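Local coordinates for RmpA (Streptococcus mutans, PDB 3BJV), which probably serves as the ascorbate-specific enzyme IIA component of a phosphoenolpyruvate-dependent phosphotransferase system, relaying phosphate during sugar uptake, at residues Tyr57-Leu60 / Met64-Pro67; Val99-Ala104 / Ile120-Leu125. All blocks are in the same frame, centred on the assembly; numbering follows the deposited sequence.

In the fold
Both contacts belong to the three-layer alpha/beta sandwich of the type 2 enzyme IIA fold, and their centres lie 9 Å apart, near the centre of the chain. Contact 1 comes first in sequence: the loop after helix 42-54 folds against the end of strand 63-65. Contact 2 follows, setting strand 96-104 against the C-terminal end of helix 108-123. The two strands are parallel neighbours in one mixed sheet, and probable backbone hydrogen bonds, Ala65 N to Val99 O (3.1 Å) and Ala65 O to Leu101 N (2.9 Å), tie the contacts together. Loop 57-60, the sheet and the end of helix 108-123 are thereby connected through neighbouring strands, and segments of both contacts also reach the second subunit.

Contact 1: Tyr57-Leu60 / Met64-Pro67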
# COMPACT_ATOMS: atom_id res chain seq x y z
N TYR A 57 -6.42 -0.40 10.79
CA TYR A 57 -5.32 -0.92 9.98
C TYR A 57 -5.23 -0.11 8.66
O TYR A 57 -4.74 -0.61 7.66
CB TYR A 57 -5.47 -2.46 9.73
CG TYR A 57 -6.89 -2.85 9.33
CD1 TYR A 57 -7.25 -3.01 7.99
CD2 TYR A 57 -7.90 -2.96 10.32
CE1 TYR A 57 -8.57 -3.35 7.63
CE2 TYR A 57 -9.21 -3.24 9.96
CZ TYR A 57 -9.53 -3.43 8.61
OH TYR A 57 -10.85 -3.68 8.29
N TYR A 58 -5.68 1.16 8.67
CA TYR A 58 -5.83 1.89 7.38
C TYR A 58 -5.61 3.38 7.49
O TYR A 58 -6.01 4.16 6.66
CB TYR A 58 -7.19 1.60 6.78
CG TYR A 58 -8.32 1.59 7.83
CD1 TYR A 58 -8.81 2.80 8.40
CD2 TYR A 58 -8.90 0.40 8.23
CE1 TYR A 58 -9.86 2.80 9.35
CE2 TYR A 58 -9.93 0.39 9.18
CZ TYR A 58 -10.41 1.57 9.74
OH TYR A 58 -11.43 1.50 10.69
N ILE A 59 -4.94 3.80 8.53
CA ILE A 59 -4.68 5.21 8.70
C ILE A 59 -3.27 5.43 8.17
O ILE A 59 -2.33 5.41 8.95
CB ILE A 59 -4.88 5.65 10.19
CG1 ILE A 59 -6.36 5.42 10.60
CG2 ILE A 59 -4.51 7.11 10.36
CD1 ILE A 59 -6.70 5.64 12.02
N LEU A 60 -3.15 5.63 6.85
CA LEU A 60 -1.85 5.71 6.18
C LEU A 60 -0.92 6.83 6.59
O LEU A 60 0.29 6.65 6.66
CB LEU A 60 -1.98 5.76 4.66
CG LEU A 60 -2.07 4.42 3.93
CD1 LEU A 60 -1.64 4.63 2.50
CD2 LEU A 60 -1.32 3.22 4.62
N MET A 64 -5.86 11.16 7.56
CA MET A 64 -6.67 10.36 6.65
C MET A 64 -6.81 8.84 7.02
O MET A 64 -5.95 8.27 7.70
CB MET A 64 -6.19 10.56 5.20
CG MET A 64 -4.89 9.84 4.82
SD MET A 64 -5.03 8.01 4.65
CE MET A 64 -5.66 7.88 2.97
N ALA A 65 -7.91 8.24 6.58
CA ALA A 65 -8.14 6.82 6.69
C ALA A 65 -8.62 6.30 5.33
O ALA A 65 -9.35 7.00 4.63
CB ALA A 65 -9.20 6.56 7.75
N MET A 66 -8.19 5.09 4.96
CA MET A 66 -8.80 4.36 3.84
C MET A 66 -9.53 3.10 4.32
O MET A 66 -9.04 1.99 4.12
CB MET A 66 -7.77 4.02 2.75
CG MET A 66 -6.44 3.76 3.29
SD MET A 66 -5.32 3.11 2.06
CE MET A 66 -5.98 1.41 1.90
N PRO A 67 -10.72 3.26 4.93
CA PRO A 67 -11.42 2.11 5.53
C PRO A 67 -11.74 1.02 4.46
O PRO A 67 -12.20 1.36 3.35
CB PRO A 67 -12.73 2.71 6.05
CG PRO A 67 -12.60 4.19 5.93
CD PRO A 67 -11.52 4.50 4.98
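Tyr58 O takes the backbone N-H of Met66 in a nearly straight hydrogen bond: N to O is 2.9 Å and the angle at the hydrogen 169°. The same oxygen accepts a weak bond from Leu60 N and a CA-H...O contact from Ala65 CA. Three groups converge on this carbonyl; the Met66 and Ala65 contacts join the loop 57-60 to the end of strand 63-65 in the alpha/beta sandwich, while the weak one from Leu60 lies within the loop. The far edge of that strand pairs with strand 96-104 through Ala65.

The Tyr58 ring lies across residues 65-67 of the facing segment. Its CG sits between the backbone N and the carbonyl carbon (chi1 42°), which lays one ring face on Pro67: CA stands 3.9 Å from the ring centroid and only 11° off the normal, a CH-pi contact. Ala65 CB comes instead at the ring edge, 3.8 Å from Tyr58 CD1. Beyond the contact, Tyr58 OH is hydrogen-bonded to Thr51 OG1 of helix 42-54, so the ring spans from helix to strand.

On the other flank both methionine sulfurs meet Leu60. Met64, bent at chi2 and chi3, brings SD to 3.8 Å from Leu60 CB, while Met66 SD lies 4.0 Å from Leu60 CG. Ile59, back on the Ala65 side, covers the backbone at the start of 64-67, its CG2 standing 3.2 Å from Met64 O.

Contact 2: Val99-Ala104 / Ile120-Leu125; sequences VLLALA and IALFEL
Val99 points its side chain at the helix end and meets Phe123 there. Its CG1 lies anti to the backbone N (chi1 -171°) and reaches the ring edge, near the ring plane, with CG1 4.1 Å from Phe123 CZ. The backbones stay well apart: even the nearest pair of CA atoms, those of Val99 and Phe123, is separated by 10.1 Å, which is evidence that side chains alone bridge the two layers.

Leu100 turns its side chain away from the helix, to the other face of the sheet, where it touches Leu85. The alternation expected of an extended chain then brings Leu101 back toward the helix. Its CD1 forms a double contact, 3.8 Å from Leu122 CD2 and likewise 3.8 Å from Phe123 CE2. The methyl thus faces two successive helix residues at once, approaching the Phe123 ring obliquely. Further along the segment Leu103 packs on His111, Ala115 and Ile119, earlier residues of helix 108-123.

Phe123 bears the larger share on the helical side, its CE2 and CZ spanning Leu101 and Val99. Ile129 and Leu132 of helix 128-133 also pack on this ring, so the ring touches both that helix and the sheet. This is part of the sheet-to-helix interface of an alpha/beta sandwich; the two segments bury 151 Å² between them, both sides summed. No hydrogen bond crosses it, and every touching atom is carbon; cohesion between these segments therefore rests on dispersion and the exclusion of water, without the directional constraint that a polar bond would add.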
# COMPACT_ATOMS: atom_id res chain seq x y z
N VAL A 99 -10.40 13.10 6.82
CA VAL A 99 -10.74 12.70 5.44
C VAL A 99 -10.81 11.18 5.35
O VAL A 99 -9.88 10.50 5.78
CB VAL A 99 -9.76 13.26 4.38
CG1 VAL A 99 -10.28 13.01 2.98
CG2 VAL A 99 -9.49 14.76 4.60
N LEU A 100 -11.90 10.65 4.78
CA LEU A 100 -12.03 9.21 4.63
C LEU A 100 -12.22 8.80 3.17
O LEU A 100 -13.12 9.28 2.47
CB LEU A 100 -13.11 8.60 5.55
CG LEU A 100 -12.95 8.95 7.01
CD1 LEU A 100 -13.97 10.02 7.39
CD2 LEU A 100 -13.19 7.72 7.84
N LEU A 101 -11.33 7.95 2.70
CA LEU A 101 -11.41 7.41 1.38
C LEU A 101 -11.59 5.87 1.51
O LEU A 101 -10.62 5.14 1.72
CB LEU A 101 -10.19 7.81 0.56
CG LEU A 101 -10.36 7.96 -0.96
CD1 LEU A 101 -9.16 8.75 -1.55
CD2 LEU A 101 -10.48 6.58 -1.62
N ALA A 102 -12.84 5.42 1.45
CA ALA A 102 -13.18 4.01 1.53
C ALA A 102 -12.85 3.32 0.22
O ALA A 102 -12.98 3.88 -0.85
CB ALA A 102 -14.59 3.81 1.85
N LEU A 103 -12.46 2.08 0.34
CA LEU A 103 -11.85 1.38 -0.73
C LEU A 103 -12.62 0.08 -0.84
O LEU A 103 -12.74 -0.63 0.19
CB LEU A 103 -10.40 1.11 -0.29
CG LEU A 103 -9.44 0.10 -0.95
CD1 LEU A 103 -9.70 0.05 -2.50
CD2 LEU A 103 -8.01 0.56 -0.65
N ALA A 104 -13.11 -0.25 -2.03
CA ALA A 104 -13.53 -1.64 -2.32
C ALA A 104 -12.73 -2.28 -3.44
O ALA A 104 -12.88 -1.86 -4.61
CB ALA A 104 -15.03 -1.70 -2.65
N ILE A 120 -2.24 7.27 -2.66
CA ILE A 120 -1.08 7.97 -2.18
C ILE A 120 -0.69 9.19 -3.05
O ILE A 120 -0.35 10.26 -2.49
CB ILE A 120 0.12 7.05 -1.65
CG1 ILE A 120 0.88 6.33 -2.71
CG2 ILE A 120 -0.34 6.00 -0.57
CD1 ILE A 120 1.32 4.90 -2.11
N ALA A 121 -0.85 9.07 -4.37
CA ALA A 121 -0.74 10.23 -5.30
C ALA A 121 -1.62 11.44 -4.88
O ALA A 121 -1.15 12.56 -4.83
CB ALA A 121 -1.10 9.81 -6.74
N LEU A 122 -2.89 11.19 -4.59
CA LEU A 122 -3.83 12.24 -4.12
C LEU A 122 -3.32 12.94 -2.85
O LEU A 122 -3.18 14.19 -2.83
CB LEU A 122 -5.22 11.63 -3.91
CG LEU A 122 -6.32 12.56 -3.43
CD1 LEU A 122 -6.53 13.72 -4.45
CD2 LEU A 122 -7.65 11.74 -3.25
N PHE A 123 -2.97 12.13 -1.83
CA PHE A 123 -2.58 12.63 -0.55
C PHE A 123 -1.17 13.20 -0.50
O PHE A 123 -0.85 13.91 0.42
CB PHE A 123 -2.82 11.58 0.53
CG PHE A 123 -4.26 11.42 0.85
CD1 PHE A 123 -4.90 12.34 1.69
CD2 PHE A 123 -5.01 10.37 0.30
CE1 PHE A 123 -6.26 12.21 1.97
CE2 PHE A 123 -6.37 10.23 0.57
CZ PHE A 123 -7.00 11.16 1.42
N GLU A 124 -0.34 12.93 -1.49
CA GLU A 124 0.96 13.61 -1.55
C GLU A 124 1.00 14.97 -2.27
O GLU A 124 2.08 15.53 -2.46
CB GLU A 124 2.02 12.68 -2.13
CG GLU A 124 2.30 11.50 -1.18
CD GLU A 124 3.42 10.63 -1.67
OE1 GLU A 124 3.88 10.80 -2.84
OE2 GLU A 124 3.84 9.78 -0.86
N LEU A 125 -0.14 15.47 -2.74
CA LEU A 125 -0.19 16.84 -3.25
C LEU A 125 0.12 17.76 -2.08
O LEU A 125 -0.04 17.37 -0.91
CB LEU A 125 -1.59 17.13 -3.76
CG LEU A 125 -1.90 16.35 -5.02
CD1 LEU A 125 -3.37 16.55 -5.43
CD2 LEU A 125 -0.92 16.74 -6.12